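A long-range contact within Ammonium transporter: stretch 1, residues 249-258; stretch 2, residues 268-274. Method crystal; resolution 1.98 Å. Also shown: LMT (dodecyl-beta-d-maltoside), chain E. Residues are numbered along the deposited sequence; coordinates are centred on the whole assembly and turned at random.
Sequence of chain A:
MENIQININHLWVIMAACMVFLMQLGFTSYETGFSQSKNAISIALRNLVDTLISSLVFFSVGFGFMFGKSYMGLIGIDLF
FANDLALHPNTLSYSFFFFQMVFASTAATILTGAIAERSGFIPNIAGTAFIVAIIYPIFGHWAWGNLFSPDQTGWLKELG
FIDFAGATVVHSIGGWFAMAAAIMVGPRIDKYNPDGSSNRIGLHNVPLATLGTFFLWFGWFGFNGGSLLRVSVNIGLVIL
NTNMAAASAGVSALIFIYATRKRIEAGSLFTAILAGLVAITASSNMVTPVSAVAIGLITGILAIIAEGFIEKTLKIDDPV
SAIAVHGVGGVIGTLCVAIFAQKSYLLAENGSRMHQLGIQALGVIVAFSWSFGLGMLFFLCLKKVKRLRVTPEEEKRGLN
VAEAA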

# COMPACT_ATOMS: atom_id res chain seq x y z
N ALA A 249 -20.84 -6.10 7.04
CA ALA A 249 -20.94 -7.24 6.18
C ALA A 249 -20.16 -8.44 6.72
O ALA A 249 -20.68 -9.58 6.74
CB ALA A 249 -20.61 -6.92 4.71
N GLY A 250 -18.95 -8.18 7.23
CA GLY A 250 -18.18 -9.24 7.78
C GLY A 250 -18.80 -9.85 9.05
O GLY A 250 -18.76 -11.07 9.23
N VAL A 251 -19.33 -9.01 9.93
CA VAL A 251 -19.84 -9.50 11.22
C VAL A 251 -21.12 -10.32 10.95
O VAL A 251 -21.33 -11.36 11.59
CB VAL A 251 -20.01 -8.36 12.25
CG1 VAL A 251 -20.79 -8.84 13.49
CG2 VAL A 251 -18.61 -7.82 12.71
N SER A 252 -21.96 -9.83 10.02
CA SER A 252 -23.21 -10.52 9.68
C SER A 252 -22.83 -11.86 9.12
O SER A 252 -23.43 -12.85 9.45
CB SER A 252 -24.03 -9.71 8.68
OG SER A 252 -24.18 -8.45 9.30
N ALA A 253 -21.80 -11.88 8.28
CA ALA A 253 -21.31 -13.14 7.75
C ALA A 253 -20.79 -14.10 8.80
O ALA A 253 -21.04 -15.30 8.70
CB ALA A 253 -20.25 -12.89 6.68
N LEU A 254 -20.02 -13.61 9.78
CA LEU A 254 -19.51 -14.47 10.80
C LEU A 254 -20.70 -15.11 11.49
O LEU A 254 -20.66 -16.30 11.75
CB LEU A 254 -18.68 -13.77 11.87
CG LEU A 254 -17.30 -13.26 11.42
CD1 LEU A 254 -16.73 -12.40 12.56
CD2 LEU A 254 -16.46 -14.48 11.00
N ILE A 255 -21.74 -14.33 11.76
CA ILE A 255 -22.87 -14.87 12.50
C ILE A 255 -23.64 -15.91 11.68
O ILE A 255 -23.85 -16.98 12.18
CB ILE A 255 -23.76 -13.75 13.05
CG1 ILE A 255 -23.00 -12.98 14.10
CG2 ILE A 255 -25.06 -14.33 13.64
CD1 ILE A 255 -23.59 -11.63 14.31
N PHE A 256 -24.03 -15.56 10.45
CA PHE A 256 -24.81 -16.38 9.55
C PHE A 256 -24.07 -17.66 9.16
O PHE A 256 -24.68 -18.72 9.05
CB PHE A 256 -25.15 -15.57 8.29
CG PHE A 256 -25.91 -16.34 7.22
CD1 PHE A 256 -27.25 -16.61 7.37
CD2 PHE A 256 -25.27 -16.75 6.04
CE1 PHE A 256 -27.96 -17.28 6.37
CE2 PHE A 256 -25.97 -17.46 5.06
CZ PHE A 256 -27.32 -17.72 5.22
N ILE A 257 -22.76 -17.54 8.89
CA ILE A 257 -21.99 -18.68 8.50
C ILE A 257 -21.83 -19.67 9.68
O ILE A 257 -21.86 -20.88 9.41
CB ILE A 257 -20.60 -18.34 7.93
CG1 ILE A 257 -20.70 -17.56 6.61
CG2 ILE A 257 -19.80 -19.60 7.66
CD1 ILE A 257 -19.40 -16.80 6.23
N TYR A 258 -21.62 -19.18 10.92
CA TYR A 258 -21.52 -20.03 12.15
C TYR A 258 -22.85 -20.73 12.36
O TYR A 258 -22.93 -21.96 12.41
CB TYR A 258 -21.14 -19.22 13.41
CG TYR A 258 -20.72 -20.08 14.62
CD1 TYR A 258 -19.63 -20.94 14.54
CD2 TYR A 258 -21.42 -20.02 15.84
CE1 TYR A 258 -19.25 -21.73 15.63
CE2 TYR A 258 -21.05 -20.81 16.92
CZ TYR A 258 -19.96 -21.66 16.81
OH TYR A 258 -19.57 -22.45 17.86
N SER A 268 -16.30 -17.58 2.21
CA SER A 268 -17.59 -16.91 2.31
C SER A 268 -17.47 -15.66 3.12
O SER A 268 -18.22 -14.72 2.88
CB SER A 268 -18.66 -17.84 2.89
OG SER A 268 -18.92 -18.80 1.91
N LEU A 269 -16.58 -15.63 4.13
CA LEU A 269 -16.39 -14.41 4.89
C LEU A 269 -15.82 -13.30 3.98
O LEU A 269 -16.26 -12.15 4.03
CB LEU A 269 -15.44 -14.66 6.05
CG LEU A 269 -14.99 -13.42 6.80
CD1 LEU A 269 -16.14 -12.83 7.57
CD2 LEU A 269 -13.86 -13.78 7.74
N PHE A 270 -14.84 -13.65 3.14
CA PHE A 270 -14.30 -12.66 2.20
C PHE A 270 -15.34 -12.20 1.24
O PHE A 270 -15.50 -10.99 0.99
CB PHE A 270 -13.14 -13.24 1.34
CG PHE A 270 -11.93 -13.75 2.13
CD1 PHE A 270 -11.39 -13.04 3.13
CD2 PHE A 270 -11.30 -14.90 1.75
CE1 PHE A 270 -10.30 -13.49 3.87
CE2 PHE A 270 -10.20 -15.36 2.46
CZ PHE A 270 -9.69 -14.63 3.50
N THR A 271 -16.08 -13.15 0.68
CA THR A 271 -17.17 -12.81 -0.26
C THR A 271 -18.07 -11.75 0.35
O THR A 271 -18.46 -10.81 -0.30
CB THR A 271 -17.96 -14.07 -0.66
OG1 THR A 271 -17.09 -14.94 -1.33
CG2 THR A 271 -19.13 -13.75 -1.58
N ALA A 272 -18.47 -11.95 1.59
CA ALA A 272 -19.40 -11.06 2.18
C ALA A 272 -18.82 -9.63 2.38
O ALA A 272 -19.52 -8.65 2.17
CB ALA A 272 -19.89 -11.66 3.48
N ILE A 273 -17.55 -9.55 2.86
CA ILE A 273 -16.88 -8.30 3.06
C ILE A 273 -16.83 -7.53 1.74
O ILE A 273 -17.23 -6.38 1.68
CB ILE A 273 -15.47 -8.52 3.67
CG1 ILE A 273 -15.68 -9.02 5.11
CG2 ILE A 273 -14.73 -7.20 3.64
CD1 ILE A 273 -14.44 -9.57 5.76
N LEU A 274 -16.34 -8.19 0.70
CA LEU A 274 -16.21 -7.51 -0.56
C LEU A 274 -17.58 -7.10 -1.16
O LEU A 274 -17.70 -6.03 -1.75
CB LEU A 274 -15.43 -8.37 -1.54
CG LEU A 274 -14.01 -8.80 -1.27
CD1 LEU A 274 -13.46 -9.36 -2.60
CD2 LEU A 274 -13.20 -7.64 -0.82
C1B LMT E . -10.79 -24.09 20.77
C2B LMT E . -10.38 -25.54 20.35
C3B LMT E . -11.21 -26.56 21.12
C4B LMT E . -10.92 -26.29 22.57
C5B LMT E . -11.39 -24.92 22.98
C6B LMT E . -11.18 -24.76 24.50
O1B LMT E . -12.15 -23.85 20.44
O2B LMT E . -10.63 -25.80 18.96
O3B LMT E . -10.87 -27.93 20.88
O4' LMT E . -11.56 -27.28 23.39
O5B LMT E . -10.69 -23.92 22.18
O6B LMT E . -10.05 -25.53 25.03
C1' LMT E . -14.61 -21.58 18.06
C2' LMT E . -13.33 -22.11 17.52
C3' LMT E . -12.80 -23.19 18.34
C4' LMT E . -12.51 -22.70 19.68
C5' LMT E . -13.77 -22.00 20.24
C6' LMT E . -13.46 -21.34 21.56
O1' LMT E . -15.10 -20.57 17.20
O2' LMT E . -13.55 -22.69 16.27
O3' LMT E . -11.57 -23.69 17.83
O5' LMT E . -14.32 -21.05 19.34
O6' LMT E . -12.26 -20.54 21.59
C1 LMT E . -16.36 -20.02 17.67
C2 LMT E . -16.94 -19.07 16.61
C3 LMT E . -18.15 -18.27 17.09
C4 LMT E . -18.73 -17.33 16.01
C5 LMT E . -18.54 -15.84 16.31
C6 LMT E . -19.71 -14.91 16.04
C7 LMT E . -19.21 -13.45 15.97
C8 LMT E . -19.93 -12.47 16.90
C9 LMT E . -19.40 -11.01 16.83
C10 LMT E . -20.37 -9.95 17.47
C11 LMT E . -19.76 -8.78 18.30
C12 LMT E . -19.86 -7.34 17.74

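Both stretches are helical, and each helix runs on beyond the residues considered here. Their N-to-C directions differ by 147°, so they pack roughly antiparallel, with an axial closest approach of 8.0 Å. The nearest alpha carbons are those of G250 and I273, with CA to CA at 5.0 Å. A253 and L269 also pair in the register, with CA to CA at 5.8 Å. Each helix is held by its own backbone hydrogen bonds, such as A253 N to A249 O at 3.0 Å and A272 N to S268 O at 3.1 Å. No hydrogen bond crosses between the stretches. The contact is one of packing, and it buries 328 Å².

Small residues allow the close approach. G250 has no side chain, and its CA lies 3.7 Å from I273 CG1. A beta carbon in the ideal position on G250 would sit a tight 3.2 Å from I273 CG1. A253 and A272 both point toward the opposing helix and meet through their methyl groups, CB to CB at 3.4 Å. A249 CB comes within 3.3 Å of A272 O, a methyl group against a backbone carbonyl.

Larger apolar side chains fill the space around these. L269 has the largest area covered by the other stretch. Its CA-to-CB bond points sideways, but the end of the side chain comes nearer. L269 CD1 lies 3.8 Å from L254 CD2, 4.2 Å from A253 CB and 3.6 Å from G250 O. I257 points toward the second helix. I257 CD1 reaches S268 CB at 3.6 Å and L269 N at 3.7 Å. S268 OG takes no part in bonding across the contact; it is hydrogen-bonded elsewhere in the structure.

Y258 lies outside the helix contact. LMT C2, of the bound detergent, lies over one face of the Y258 ring, with Y258 CE1 to LMT C2 at 3.7 Å.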